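Local coordinates for tailspike protein (Acinetobacter phage vB_ApiP_P1, PDB 6E1R) that probably serves as the trimeric tailspike with which the phage recognises Acinetobacter baumannii and hydrolyses its surface polysaccharide, at residues A280-N286 with G305-N311; I337-C343 with C363-S369; N354-F360 with A383-N387. One frame throughout, in Å; residues are numbered along the deposited sequence.

All three contacts join successive coils of one right-handed parallel beta-helix. Contacts 1 and 2 are neighbours, their centres about 9 Å apart: strand 306-309 lies beside strand 331-338, and G306 O and H338 N meet at 2.9 Å. Contact 3 lies about 21 Å from contact 1 and about 17 Å from contact 2, centre to centre; its segments alternate along the chain with those of contact 2. Contact 1, buried, is a run of parallel strand bonds continued by N286 and N311. Contact 2, partly buried, has a single bridge, and mostly loop residues meet R341, Q366 and I368 at its partly exposed edge. Contact 3, again buried, pairs strands through a beta bulge, with K357 NZ hydrogen-bonded to A383 O.

Contact 1: residues A280-N286 with G305-N311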
ATOM      1  N   ALA A 280      -1.773   5.906   5.805  1.00 38.29           N
ATOM      2  CA  ALA A 280      -2.878   6.846   6.013  1.00 33.49           C
ATOM      3  C   ALA A 280      -2.701   7.657   7.296  1.00 34.83           C
ATOM      4  O   ALA A 280      -3.670   7.975   7.989  1.00 38.13           O
ATOM      5  CB  ALA A 280      -4.226   6.121   6.010  1.00 29.23           C
ATOM      6  N   CYS A 281      -1.458   8.007   7.610  1.00 31.39           N
ATOM      7  CA  CYS A 281      -1.182   8.785   8.806  1.00 29.87           C
ATOM      8  C   CYS A 281      -1.364  10.277   8.532  1.00 37.82           C
ATOM      9  O   CYS A 281      -1.456  10.724   7.387  1.00 42.08           O
ATOM     10  CB  CYS A 281       0.228   8.499   9.320  1.00 29.22           C
ATOM     11  SG  CYS A 281       0.454   6.812   9.928  1.00 33.65           S
ATOM     12  N   ASP A 282      -1.416  11.052   9.611  1.00 40.87           N
ATOM     13  CA  ASP A 282      -1.693  12.484   9.546  1.00 35.13           C
ATOM     14  C   ASP A 282      -0.592  13.228  10.289  1.00 37.24           C
ATOM     15  O   ASP A 282      -0.517  13.165  11.520  1.00 46.39           O
ATOM     16  CB  ASP A 282      -3.067  12.792  10.142  1.00 39.04           C
ATOM     17  CG  ASP A 282      -3.461  14.246   9.992  1.00 40.48           C
ATOM     18  OD1 ASP A 282      -2.795  14.978   9.231  1.00 38.54           O
ATOM     19  OD2 ASP A 282      -4.442  14.655  10.647  1.00 42.97           O
ATOM     20  N   LEU A 283       0.259  13.929   9.545  1.00 32.57           N
ATOM     21  CA  LEU A 283       1.352  14.724  10.103  1.00 35.28           C
ATOM     22  C   LEU A 283       1.092  16.181   9.734  1.00 38.72           C
ATOM     23  O   LEU A 283       1.465  16.630   8.648  1.00 40.38           O
ATOM     24  CB  LEU A 283       2.720  14.253   9.588  1.00 32.02           C
ATOM     25  CG  LEU A 283       3.279  12.902  10.045  1.00 34.03           C
ATOM     26  CD1 LEU A 283       2.562  11.732   9.382  1.00 37.07           C
ATOM     27  CD2 LEU A 283       4.776  12.836   9.779  1.00 31.46           C
ATOM     28  N   GLU A 284       0.449  16.923  10.635  1.00 38.38           N
ATOM     29  CA  GLU A 284       0.068  18.295  10.339  1.00 41.24           C
ATOM     30  C   GLU A 284       0.199  19.165  11.581  1.00 44.74           C
ATOM     31  O   GLU A 284       0.238  18.675  12.713  1.00 48.45           O
ATOM     32  CB  GLU A 284      -1.361  18.387   9.784  1.00 43.06           C
ATOM     33  CG  GLU A 284      -2.451  17.964  10.753  1.00 49.24           C
ATOM     34  CD  GLU A 284      -3.841  18.231  10.206  1.00 62.10           C
ATOM     35  OE1 GLU A 284      -4.073  19.345   9.691  1.00 69.17           O
ATOM     36  OE2 GLU A 284      -4.701  17.331  10.283  1.00 66.95           O
ATOM     37  N   GLN A 285       0.282  20.475  11.339  1.00 44.33           N
ATOM     38  CA  GLN A 285       0.256  21.498  12.386  1.00 43.25           C
ATOM     39  C   GLN A 285       1.431  21.369  13.354  1.00 41.22           C
ATOM     40  O   GLN A 285       1.316  21.713  14.533  1.00 45.27           O
ATOM     41  CB  GLN A 285      -1.072  21.472  13.147  1.00 42.97           C
ATOM     42  CG  GLN A 285      -2.283  21.743  12.269  1.00 49.34           C
ATOM     43  CD  GLN A 285      -3.587  21.692  13.039  1.00 62.62           C
ATOM     44  OE1 GLN A 285      -3.595  21.587  14.265  1.00 73.11           O
ATOM     45  NE2 GLN A 285      -4.701  21.766  12.320  1.00 67.08           N
ATOM     46  N   ASN A 286       2.569  20.885  12.869  1.00 34.64           N
ATOM     47  CA  ASN A 286       3.759  20.770  13.696  1.00 38.32           C
ATOM     48  C   ASN A 286       4.601  22.040  13.609  1.00 44.96           C
ATOM     49  O   ASN A 286       4.452  22.857  12.698  1.00 48.24           O
ATOM     50  CB  ASN A 286       4.593  19.559  13.280  1.00 32.80           C
ATOM     51  CG  ASN A 286       3.837  18.257  13.423  1.00 37.28           C
ATOM     52  OD1 ASN A 286       3.844  17.637  14.487  1.00 44.79           O
ATOM     53  ND2 ASN A 286       3.180  17.831  12.350  1.00 34.22           N
ATOM     54  N   GLY A 305      -0.791   6.797   1.527  1.00 36.82           N
ATOM     55  CA  GLY A 305      -1.941   7.609   1.876  1.00 30.37           C
ATOM     56  C   GLY A 305      -1.720   8.450   3.118  1.00 31.27           C
ATOM     57  O   GLY A 305      -0.860   8.125   3.942  1.00 36.04           O
ATOM     58  N   GLY A 306      -2.462   9.553   3.254  1.00 27.73           N
ATOM     59  CA  GLY A 306      -2.409  10.351   4.458  1.00 27.43           C
ATOM     60  C   GLY A 306      -2.177  11.812   4.143  1.00 40.70           C
ATOM     61  O   GLY A 306      -2.327  12.256   3.000  1.00 45.40           O
ATOM     62  N   TYR A 307      -1.797  12.565   5.177  1.00 36.07           N
ATOM     63  CA  TYR A 307      -1.592  14.003   5.078  1.00 27.23           C
ATOM     64  C   TYR A 307      -0.229  14.380   5.638  1.00 35.71           C
ATOM     65  O   TYR A 307       0.191  13.862   6.676  1.00 39.00           O
ATOM     66  CB  TYR A 307      -2.670  14.789   5.837  1.00 28.34           C
ATOM     67  CG  TYR A 307      -4.067  14.649   5.286  1.00 29.60           C
ATOM     68  CD1 TYR A 307      -4.818  13.510   5.535  1.00 30.00           C
ATOM     69  CD2 TYR A 307      -4.647  15.668   4.542  1.00 30.60           C
ATOM     70  CE1 TYR A 307      -6.095  13.379   5.043  1.00 31.39           C
ATOM     71  CE2 TYR A 307      -5.929  15.546   4.045  1.00 32.00           C
ATOM     72  CZ  TYR A 307      -6.649  14.399   4.300  1.00 51.97           C
ATOM     73  OH  TYR A 307      -7.926  14.269   3.807  1.00 53.55           O
ATOM     74  N   ILE A 308       0.456  15.281   4.938  1.00 36.11           N
ATOM     75  CA  ILE A 308       1.626  15.970   5.472  1.00 33.19           C
ATOM     76  C   ILE A 308       1.471  17.440   5.109  1.00 35.88           C
ATOM     77  O   ILE A 308       1.840  17.858   4.005  1.00 43.02           O
ATOM     78  CB  ILE A 308       2.946  15.393   4.926  1.00 29.19           C
ATOM     79  CG1 ILE A 308       3.036  13.888   5.188  1.00 24.41           C
ATOM     80  CG2 ILE A 308       4.135  16.103   5.555  1.00 24.65           C
ATOM     81  CD1 ILE A 308       4.306  13.251   4.672  1.00 23.83           C
ATOM     82  N   GLU A 309       0.901  18.229   6.015  1.00 34.68           N
ATOM     83  CA  GLU A 309       0.519  19.594   5.683  1.00 40.65           C
ATOM     84  C   GLU A 309       0.663  20.483   6.910  1.00 42.07           C
ATOM     85  O   GLU A 309       0.977  20.018   8.007  1.00 47.18           O
ATOM     86  CB  GLU A 309      -0.912  19.645   5.134  1.00 43.74           C
ATOM     87  CG  GLU A 309      -1.972  19.100   6.073  1.00 48.90           C
ATOM     88  CD  GLU A 309      -3.372  19.230   5.502  1.00 58.27           C
ATOM     89  OE1 GLU A 309      -3.497  19.530   4.295  1.00 58.59           O
ATOM     90  OE2 GLU A 309      -4.348  19.033   6.256  1.00 63.21           O
ATOM     91  N   ALA A 310       0.457  21.784   6.696  1.00 35.38           N
ATOM     92  CA  ALA A 310       0.375  22.774   7.772  1.00 35.29           C
ATOM     93  C   ALA A 310       1.628  22.794   8.643  1.00 37.68           C
ATOM     94  O   ALA A 310       1.553  23.033   9.850  1.00 41.10           O
ATOM     95  CB  ALA A 310      -0.870  22.548   8.633  1.00 32.04           C
ATOM     96  N   ASN A 311       2.793  22.554   8.042  1.00 29.58           N
ATOM     97  CA  ASN A 311       4.054  22.625   8.772  1.00 34.40           C
ATOM     98  C   ASN A 311       4.898  23.766   8.221  1.00 35.61           C
ATOM     99  O   ASN A 311       5.995  23.546   7.697  1.00 37.77           O
ATOM    100  CB  ASN A 311       4.798  21.293   8.680  1.00 27.99           C
ATOM    101  CG  ASN A 311       3.934  20.117   9.095  1.00 35.74           C
ATOM    102  OD1 ASN A 311       3.332  20.125  10.168  1.00 39.32           O
ATOM    103  ND2 ASN A 311       3.853  19.110   8.233  1.00 32.51           N
TER
HETATM  104  O   HOH W   1       0.948   8.073   5.818  1.00 27.13           O
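Three backbone hydrogen bonds carry this parallel pair: Y307 N to C281 O (2.9 Å), L283 N to Y307 O (2.9 Å) and E309 N to L283 O (3.1 Å). Beyond the strands, N311 OD1 accepts from both N286 N (2.9 Å) and N286 ND2 (3.2 Å), so asparagines repeat at the same turn of successive coils of the parallel beta-helix. At the other end water 1 links C281 N (3.0 Å) to G305 O (2.6 Å). The strand axes run 4.7 Å apart and within 9° of parallel, and L283 packs on I308 on the inward face (CB to CG1, 4.4 Å). D282, E284, Y307 and E309 line the other face, where the second subunit packs on D282 and Y307, and Y307 OH bonds T274 of that chain. G306 needs to be glycine, since a CB would strike C281 O. The acids crowd together: E284 OE1 lies 3.5 Å from E309 OE2, and E284 OE2 2.7 Å from D282 OD2, so a proton is probably shared there, while R259, salt-bridged to E284, probably offsets the charge.

Contact 2: residues I337-C343 with C363-S369; sequences IHMNRPC and CYGQLIS
Residues 364-367 form a strand; 337-343 is a weakly bonded strand at about 337-338 and otherwise loop. R341 and Q366, with I368 close behind, lose the most surface. R341 takes a left-handed backbone conformation (phi 59°, psi 69°) that turns the chain, and its N donates to Q366 O at 2.6 Å. Its side chain (chi1 m, chi2 t) brings NE to 3.4 Å from I368 CG2. Q366 CB lies 3.6 Å from N340 OD1. I368, chi1 p, points toward 337-343 and sets CG1 3.2 Å from C343 O. These are consecutive coils of a parallel beta-helix, H338 level with Y364 (CA to CA 4.9 Å) in a single bridge: Y364 N donates to I337 O (3.1 Å), and M339 N to Y364 O (2.6 Å). G365, phi 163° and psi -166°, passes M339 O with its CA at 3.2 Å, where any CB would clash. P342 CD packs on L367 CD2 (3.7 Å), and water 2 joins C343 O (2.6 Å), I368 N (3.0 Å) and S369 OG (2.9 Å). H338 ND1 bonds S299 of the second subunit.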
ATOM      1  N   ILE A 337      -0.203  11.209  -1.154  1.00 41.46           N
ATOM      2  CA  ILE A 337      -0.187  12.000   0.071  1.00 42.40           C
ATOM      3  C   ILE A 337      -0.751  13.381  -0.229  1.00 45.33           C
ATOM      4  O   ILE A 337      -0.379  14.010  -1.228  1.00 40.71           O
ATOM      5  CB  ILE A 337       1.234  12.103   0.649  1.00 36.88           C
ATOM      6  CG1 ILE A 337       1.880  10.718   0.717  1.00 35.21           C
ATOM      7  CG2 ILE A 337       1.207  12.743   2.027  1.00 36.70           C
ATOM      8  CD1 ILE A 337       1.099   9.724   1.544  1.00 31.39           C
ATOM      9  N   HIS A 338      -1.647  13.855   0.634  1.00 43.23           N
ATOM     10  CA  HIS A 338      -2.167  15.214   0.529  1.00 42.01           C
ATOM     11  C   HIS A 338      -1.184  16.149   1.224  1.00 42.65           C
ATOM     12  O   HIS A 338      -1.014  16.084   2.446  1.00 36.01           O
ATOM     13  CB  HIS A 338      -3.558  15.305   1.150  1.00 34.43           C
ATOM     14  CG  HIS A 338      -4.241  16.615   0.913  1.00 36.97           C
ATOM     15  ND1 HIS A 338      -5.130  16.812  -0.121  1.00 32.26           N
ATOM     16  CD2 HIS A 338      -4.158  17.797   1.567  1.00 31.27           C
ATOM     17  CE1 HIS A 338      -5.572  18.056  -0.090  1.00 33.26           C
ATOM     18  NE2 HIS A 338      -4.996  18.676   0.924  1.00 42.60           N
HETATM   19  N   MSE A 339      -0.532  17.014   0.453  1.00 48.50           N
HETATM   20  CA  MSE A 339       0.538  17.848   0.993  1.00 50.86           C
HETATM   21  C   MSE A 339       0.326  19.338   0.744  1.00 48.62           C
HETATM   22  O   MSE A 339       0.931  19.918  -0.157  1.00 51.10           O
HETATM   23  CB  MSE A 339       1.883  17.415   0.407  1.00 54.86           C
HETATM   24  CG  MSE A 339       2.269  15.989   0.756  1.00 64.36           C
HETATM   25 SE   MSE A 339       3.916  15.415  -0.110  1.00 74.95          SE
HETATM   26  CE  MSE A 339       4.985  15.049   1.478  1.00 71.53           C
ATOM     27  N   ASN A 340      -0.526  19.954   1.559  1.00 47.02           N
ATOM     28  CA  ASN A 340      -0.779  21.394   1.504  1.00 52.93           C
ATOM     29  C   ASN A 340       0.235  22.086   2.410  1.00 54.57           C
ATOM     30  O   ASN A 340       0.038  22.172   3.624  1.00 58.43           O
ATOM     31  CB  ASN A 340      -2.211  21.701   1.925  1.00 56.96           C
ATOM     32  CG  ASN A 340      -2.581  23.154   1.715  1.00 63.18           C
ATOM     33  OD1 ASN A 340      -1.867  23.896   1.042  1.00 67.42           O
ATOM     34  ND2 ASN A 340      -3.702  23.568   2.294  1.00 67.08           N
ATOM     35  N   ARG A 341       1.325  22.587   1.816  1.00 51.47           N
ATOM     36  CA  ARG A 341       2.420  23.194   2.570  1.00 46.60           C
ATOM     37  C   ARG A 341       3.020  22.216   3.572  1.00 43.69           C
ATOM     38  O   ARG A 341       2.882  22.406   4.787  1.00 41.96           O
ATOM     39  CB  ARG A 341       1.977  24.475   3.284  1.00 45.04           C
ATOM     40  CG  ARG A 341       1.427  25.561   2.380  1.00 47.50           C
ATOM     41  CD  ARG A 341       0.890  26.717   3.206  1.00 51.74           C
ATOM     42  NE  ARG A 341       1.259  28.011   2.637  1.00 58.26           N
ATOM     43  CZ  ARG A 341       0.530  28.709   1.773  1.00 62.21           C
ATOM     44  NH1 ARG A 341      -0.633  28.242   1.342  1.00 66.54           N
ATOM     45  NH2 ARG A 341       0.978  29.877   1.334  1.00 60.22           N
ATOM     46  N   PRO A 342       3.702  21.166   3.105  1.00 42.55           N
ATOM     47  CA  PRO A 342       4.244  20.172   4.044  1.00 40.78           C
ATOM     48  C   PRO A 342       5.463  20.653   4.808  1.00 39.71           C
ATOM     49  O   PRO A 342       5.751  20.104   5.879  1.00 42.90           O
ATOM     50  CB  PRO A 342       4.591  18.990   3.134  1.00 43.41           C
ATOM     51  CG  PRO A 342       4.902  19.623   1.820  1.00 44.04           C
ATOM     52  CD  PRO A 342       3.989  20.817   1.703  1.00 41.70           C
ATOM     53  N   CYS A 343       6.190  21.643   4.301  1.00 40.51           N
ATOM     54  CA  CYS A 343       7.411  22.124   4.938  1.00 38.77           C
ATOM     55  C   CYS A 343       7.766  23.478   4.329  1.00 39.28           C
ATOM     56  O   CYS A 343       6.983  24.060   3.572  1.00 41.93           O
ATOM     57  CB  CYS A 343       8.549  21.112   4.778  1.00 38.93           C
ATOM     58  SG  CYS A 343       8.852  20.646   3.070  1.00 37.65           S
ATOM     59  N   CYS A 363       0.582  12.647  -5.533  1.00 43.30           N
ATOM     60  CA  CYS A 363       0.469  13.592  -4.433  1.00 36.01           C
ATOM     61  C   CYS A 363      -0.273  14.852  -4.877  1.00 36.59           C
ATOM     62  O   CYS A 363      -0.324  15.195  -6.062  1.00 41.84           O
ATOM     63  CB  CYS A 363       1.850  13.949  -3.888  1.00 34.04           C
ATOM     64  SG  CYS A 363       2.746  12.544  -3.185  1.00 30.92           S
ATOM     65  N   TYR A 364      -0.843  15.552  -3.897  1.00 32.04           N
ATOM     66  CA  TYR A 364      -1.728  16.677  -4.171  1.00 33.54           C
ATOM     67  C   TYR A 364      -1.577  17.718  -3.073  1.00 35.58           C
ATOM     68  O   TYR A 364      -1.691  17.390  -1.888  1.00 44.08           O
ATOM     69  CB  TYR A 364      -3.184  16.198  -4.258  1.00 31.02           C
ATOM     70  CG  TYR A 364      -4.189  17.260  -4.648  1.00 34.96           C
ATOM     71  CD1 TYR A 364      -4.774  18.077  -3.690  1.00 38.90           C
ATOM     72  CD2 TYR A 364      -4.572  17.426  -5.972  1.00 38.56           C
ATOM     73  CE1 TYR A 364      -5.699  19.043  -4.042  1.00 42.38           C
ATOM     74  CE2 TYR A 364      -5.497  18.387  -6.333  1.00 40.82           C
ATOM     75  CZ  TYR A 364      -6.058  19.192  -5.365  1.00 42.17           C
ATOM     76  OH  TYR A 364      -6.980  20.150  -5.722  1.00 44.15           O
ATOM     77  N   GLY A 365      -1.322  18.959  -3.464  1.00 35.33           N
ATOM     78  CA  GLY A 365      -1.236  20.039  -2.504  1.00 40.97           C
ATOM     79  C   GLY A 365      -0.551  21.255  -3.098  1.00 43.74           C
ATOM     80  O   GLY A 365      -0.365  21.362  -4.310  1.00 43.35           O
ATOM     81  N   GLN A 366      -0.174  22.167  -2.204  1.00 45.32           N
ATOM     82  CA  GLN A 366       0.463  23.427  -2.558  1.00 43.90           C
ATOM     83  C   GLN A 366       1.789  23.535  -1.818  1.00 44.28           C
ATOM     84  O   GLN A 366       1.881  23.180  -0.639  1.00 47.44           O
ATOM     85  CB  GLN A 366      -0.444  24.616  -2.222  1.00 46.76           C
ATOM     86  CG  GLN A 366       0.193  25.978  -2.436  1.00 56.37           C
ATOM     87  CD  GLN A 366      -0.746  27.117  -2.095  1.00 65.75           C
ATOM     88  OE1 GLN A 366      -0.831  27.544  -0.944  1.00 66.75           O
ATOM     89  NE2 GLN A 366      -1.457  27.619  -3.099  1.00 70.95           N
ATOM     90  N   LEU A 367       2.813  24.031  -2.508  1.00 40.11           N
ATOM     91  CA  LEU A 367       4.177  24.039  -1.995  1.00 36.37           C
ATOM     92  C   LEU A 367       4.656  25.458  -1.721  1.00 36.91           C
ATOM     93  O   LEU A 367       4.508  26.345  -2.569  1.00 38.31           O
ATOM     94  CB  LEU A 367       5.126  23.352  -2.979  1.00 33.72           C
ATOM     95  CG  LEU A 367       4.901  21.854  -3.177  1.00 35.08           C
ATOM     96  CD1 LEU A 367       5.884  21.292  -4.191  1.00 38.09           C
ATOM     97  CD2 LEU A 367       5.014  21.121  -1.851  1.00 32.86           C
ATOM     98  N   ILE A 368       5.222  25.664  -0.536  1.00 33.32           N
ATOM     99  CA  ILE A 368       6.024  26.841  -0.230  1.00 40.06           C
ATOM    100  C   ILE A 368       7.502  26.470  -0.120  1.00 40.91           C
ATOM    101  O   ILE A 368       8.283  27.194   0.495  1.00 42.00           O
ATOM    102  CB  ILE A 368       5.538  27.542   1.050  1.00 41.08           C
ATOM    103  CG1 ILE A 368       5.524  26.560   2.220  1.00 34.15           C
ATOM    104  CG2 ILE A 368       4.161  28.147   0.843  1.00 35.03           C
ATOM    105  CD1 ILE A 368       5.243  27.208   3.550  1.00 35.46           C
ATOM    106  N   SER A 369       7.889  25.341  -0.709  1.00 32.99           N
ATOM    107  CA  SER A 369       9.230  24.799  -0.553  1.00 39.65           C
ATOM    108  C   SER A 369       9.631  24.100  -1.844  1.00 37.62           C
ATOM    109  O   SER A 369       8.877  24.069  -2.821  1.00 36.50           O
ATOM    110  CB  SER A 369       9.289  23.828   0.629  1.00 40.36           C
ATOM    111  OG  SER A 369       8.531  22.660   0.359  1.00 31.82           O
TER
HETATM  112  O   HOH W   2       5.909  23.393   1.286  1.00 36.43           O

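Contact 3: residues N354-F360 with A383-N387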
ATOM      1  N   ASN A 354      23.450  10.837  -3.655  1.00 44.67           N
ATOM      2  CA  ASN A 354      22.675   9.912  -4.480  1.00 43.29           C
ATOM      3  C   ASN A 354      21.474   9.304  -3.759  1.00 44.61           C
ATOM      4  O   ASN A 354      20.418   9.117  -4.370  1.00 48.23           O
ATOM      5  CB  ASN A 354      23.576   8.797  -5.020  1.00 42.61           C
ATOM      6  CG  ASN A 354      24.784   9.333  -5.760  1.00 39.13           C
ATOM      7  OD1 ASN A 354      24.672  10.268  -6.552  1.00 40.95           O
ATOM      8  ND2 ASN A 354      25.948   8.751  -5.498  1.00 33.54           N
ATOM      9  N   TYR A 355      21.612   8.984  -2.475  1.00 43.78           N
ATOM     10  CA  TYR A 355      20.553   8.280  -1.770  1.00 40.11           C
ATOM     11  C   TYR A 355      19.998   9.126  -0.630  1.00 47.38           C
ATOM     12  O   TYR A 355      20.736   9.899  -0.009  1.00 53.53           O
ATOM     13  CB  TYR A 355      21.068   6.946  -1.218  1.00 35.98           C
ATOM     14  CG  TYR A 355      21.844   6.153  -2.238  1.00 42.06           C
ATOM     15  CD1 TYR A 355      21.228   5.667  -3.383  1.00 45.63           C
ATOM     16  CD2 TYR A 355      23.200   5.902  -2.066  1.00 48.38           C
ATOM     17  CE1 TYR A 355      21.935   4.947  -4.326  1.00 53.18           C
ATOM     18  CE2 TYR A 355      23.917   5.183  -3.004  1.00 54.55           C
ATOM     19  CZ  TYR A 355      23.279   4.708  -4.132  1.00 55.64           C
ATOM     20  OH  TYR A 355      23.987   3.990  -5.067  1.00 56.20           O
ATOM     21  N   PRO A 356      18.691   9.009  -0.329  1.00 45.37           N
ATOM     22  CA  PRO A 356      17.721   8.135  -1.003  1.00 40.67           C
ATOM     23  C   PRO A 356      17.131   8.712  -2.287  1.00 37.62           C
ATOM     24  O   PRO A 356      17.213   9.918  -2.525  1.00 34.87           O
ATOM     25  CB  PRO A 356      16.621   7.976   0.049  1.00 36.14           C
ATOM     26  CG  PRO A 356      16.656   9.252   0.801  1.00 33.45           C
ATOM     27  CD  PRO A 356      18.111   9.636   0.873  1.00 38.37           C
ATOM     28  N   LYS A 357      16.537   7.845  -3.100  1.00 31.54           N
ATOM     29  CA  LYS A 357      15.707   8.281  -4.210  1.00 32.16           C
ATOM     30  C   LYS A 357      14.280   8.503  -3.722  1.00 36.83           C
ATOM     31  O   LYS A 357      13.868   7.991  -2.679  1.00 45.34           O
ATOM     32  CB  LYS A 357      15.723   7.254  -5.344  1.00 32.64           C
ATOM     33  CG  LYS A 357      17.113   6.843  -5.804  1.00 33.86           C
ATOM     34  CD  LYS A 357      17.915   8.036  -6.293  1.00 37.62           C
ATOM     35  CE  LYS A 357      19.250   7.601  -6.878  1.00 35.17           C
ATOM     36  NZ  LYS A 357      20.117   8.767  -7.207  1.00 31.48           N
ATOM     37  N   TYR A 358      13.520   9.274  -4.494  1.00 32.91           N
ATOM     38  CA  TYR A 358      12.178   9.671  -4.094  1.00 34.06           C
ATOM     39  C   TYR A 358      11.168   9.302  -5.168  1.00 36.28           C
ATOM     40  O   TYR A 358      11.449   9.403  -6.365  1.00 41.87           O
ATOM     41  CB  TYR A 358      12.113  11.176  -3.807  1.00 28.32           C
ATOM     42  CG  TYR A 358      12.901  11.588  -2.586  1.00 35.81           C
ATOM     43  CD1 TYR A 358      14.266  11.829  -2.664  1.00 38.58           C
ATOM     44  CD2 TYR A 358      12.279  11.729  -1.353  1.00 32.74           C
ATOM     45  CE1 TYR A 358      14.990  12.203  -1.547  1.00 35.61           C
ATOM     46  CE2 TYR A 358      12.995  12.102  -0.233  1.00 33.06           C
ATOM     47  CZ  TYR A 358      14.348  12.339  -0.334  1.00 33.40           C
ATOM     48  OH  TYR A 358      15.062  12.710   0.782  1.00 34.37           O
ATOM     49  N   ILE A 359       9.990   8.871  -4.725  1.00 40.69           N
ATOM     50  CA  ILE A 359       8.847   8.637  -5.596  1.00 41.06           C
ATOM     51  C   ILE A 359       7.681   9.455  -5.060  1.00 39.16           C
ATOM     52  O   ILE A 359       7.290   9.299  -3.896  1.00 36.73           O
ATOM     53  CB  ILE A 359       8.480   7.147  -5.681  1.00 39.06           C
ATOM     54  CG1 ILE A 359       9.518   6.390  -6.512  1.00 36.75           C
ATOM     55  CG2 ILE A 359       7.090   6.973  -6.275  1.00 35.87           C
ATOM     56  CD1 ILE A 359       9.216   4.915  -6.670  1.00 35.84           C
ATOM     57  N   PHE A 360       7.137  10.326  -5.902  1.00 35.84           N
ATOM     58  CA  PHE A 360       5.939  11.100  -5.591  1.00 36.44           C
ATOM     59  C   PHE A 360       4.853  10.619  -6.545  1.00 43.27           C
ATOM     60  O   PHE A 360       4.854  10.965  -7.729  1.00 48.02           O
ATOM     61  CB  PHE A 360       6.195  12.599  -5.725  1.00 34.49           C
ATOM     62  CG  PHE A 360       7.108  13.155  -4.671  1.00 38.23           C
ATOM     63  CD1 PHE A 360       8.484  13.063  -4.803  1.00 38.74           C
ATOM     64  CD2 PHE A 360       6.588  13.781  -3.549  1.00 37.68           C
ATOM     65  CE1 PHE A 360       9.325  13.576  -3.831  1.00 36.18           C
ATOM     66  CE2 PHE A 360       7.422  14.299  -2.575  1.00 36.26           C
ATOM     67  CZ  PHE A 360       8.793  14.196  -2.717  1.00 35.64           C
ATOM     68  N   ALA A 383      18.174  13.803 -10.346  1.00 28.18           N
ATOM     69  CA  ALA A 383      18.900  12.556 -10.138  1.00 28.15           C
ATOM     70  C   ALA A 383      18.420  11.812  -8.900  1.00 34.37           C
ATOM     71  O   ALA A 383      18.684  10.611  -8.770  1.00 35.69           O
ATOM     72  CB  ALA A 383      20.400  12.831 -10.031  1.00 28.40           C
ATOM     73  N   LEU A 384      17.726  12.494  -7.992  1.00 36.37           N
ATOM     74  CA  LEU A 384      17.161  11.874  -6.802  1.00 38.23           C
ATOM     75  C   LEU A 384      15.706  11.470  -6.986  1.00 42.25           C
ATOM     76  O   LEU A 384      15.116  10.896  -6.065  1.00 49.85           O
ATOM     77  CB  LEU A 384      17.281  12.822  -5.605  1.00 35.13           C
ATOM     78  CG  LEU A 384      18.684  13.315  -5.258  1.00 36.01           C
ATOM     79  CD1 LEU A 384      18.629  14.276  -4.081  1.00 39.36           C
ATOM     80  CD2 LEU A 384      19.607  12.147  -4.965  1.00 34.07           C
ATOM     81  N   ILE A 385      15.115  11.755  -8.141  1.00 37.73           N
ATOM     82  CA  ILE A 385      13.709  11.475  -8.401  1.00 35.29           C
ATOM     83  C   ILE A 385      13.650  10.133  -9.120  1.00 36.94           C
ATOM     84  O   ILE A 385      13.972  10.035 -10.308  1.00 38.13           O
ATOM     85  CB  ILE A 385      13.049  12.587  -9.217  1.00 32.46           C
ATOM     86  CG1 ILE A 385      13.140  13.921  -8.475  1.00 29.67           C
ATOM     87  CG2 ILE A 385      11.597  12.238  -9.514  1.00 27.88           C
ATOM     88  CD1 ILE A 385      12.569  13.883  -7.076  1.00 31.43           C
ATOM     89  N   GLU A 386      13.242   9.088  -8.396  1.00 34.52           N
ATOM     90  CA  GLU A 386      13.067   7.786  -9.028  1.00 34.63           C
ATOM     91  C   GLU A 386      11.825   7.758  -9.909  1.00 37.84           C
ATOM     92  O   GLU A 386      11.822   7.089 -10.949  1.00 43.80           O
ATOM     93  CB  GLU A 386      12.992   6.688  -7.967  1.00 39.63           C
ATOM     94  CG  GLU A 386      12.978   5.276  -8.532  1.00 45.11           C
ATOM     95  CD  GLU A 386      14.272   4.911  -9.234  1.00 51.52           C
ATOM     96  OE1 GLU A 386      15.334   5.439  -8.840  1.00 54.62           O
ATOM     97  OE2 GLU A 386      14.227   4.099 -10.182  1.00 53.67           O
ATOM     98  N   ASN A 387      10.773   8.471  -9.516  1.00 34.20           N
ATOM     99  CA  ASN A 387       9.564   8.583 -10.322  1.00 39.16           C
ATOM    100  C   ASN A 387       8.700   9.704  -9.764  1.00 37.77           C
ATOM    101  O   ASN A 387       8.675   9.940  -8.553  1.00 37.17           O
ATOM    102  CB  ASN A 387       8.780   7.265 -10.352  1.00 47.85           C
ATOM    103  CG  ASN A 387       7.914   7.134 -11.586  1.00 57.18           C
ATOM    104  OD1 ASN A 387       6.687   7.157 -11.499  1.00 68.02           O
ATOM    105  ND2 ASN A 387       8.547   7.007 -12.747  1.00 54.65           N
TER
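N354 opens the segment with its O accepting from K357 NZ (2.9 Å) and lying 3.2 Å from L384 CD2. Y355 faces away from 383-387, and a cis peptide precedes P356. K357 then folds its side chain back, chi1 and chi2 both m, so that NZ also donates to A383 O (2.8 Å), tying the N354 turn to the short 3-10 segment. Parallel pairing begins at Y358, whose N donates to L384 O (2.8 Å). Y358 bridges I385 whereas I359 bridges N387: the register shifts by one, a beta bulge with E386 as the extra residue. Y358 O accordingly accepts from both E386 N (2.7 Å) and, weakly, N387 N (3.4 Å). F360 N donates to N387 O (3.1 Å), and the pairing continues to I389. In this coil-to-coil stacking of the parallel beta-helix, strand 357-361 lies between 385-389 and 331-338, where F360 stacks on F334; the side chains of Y358 and I385 meet V372 of strand 372-373, while I389 of the third subunit packs against I359 and E386.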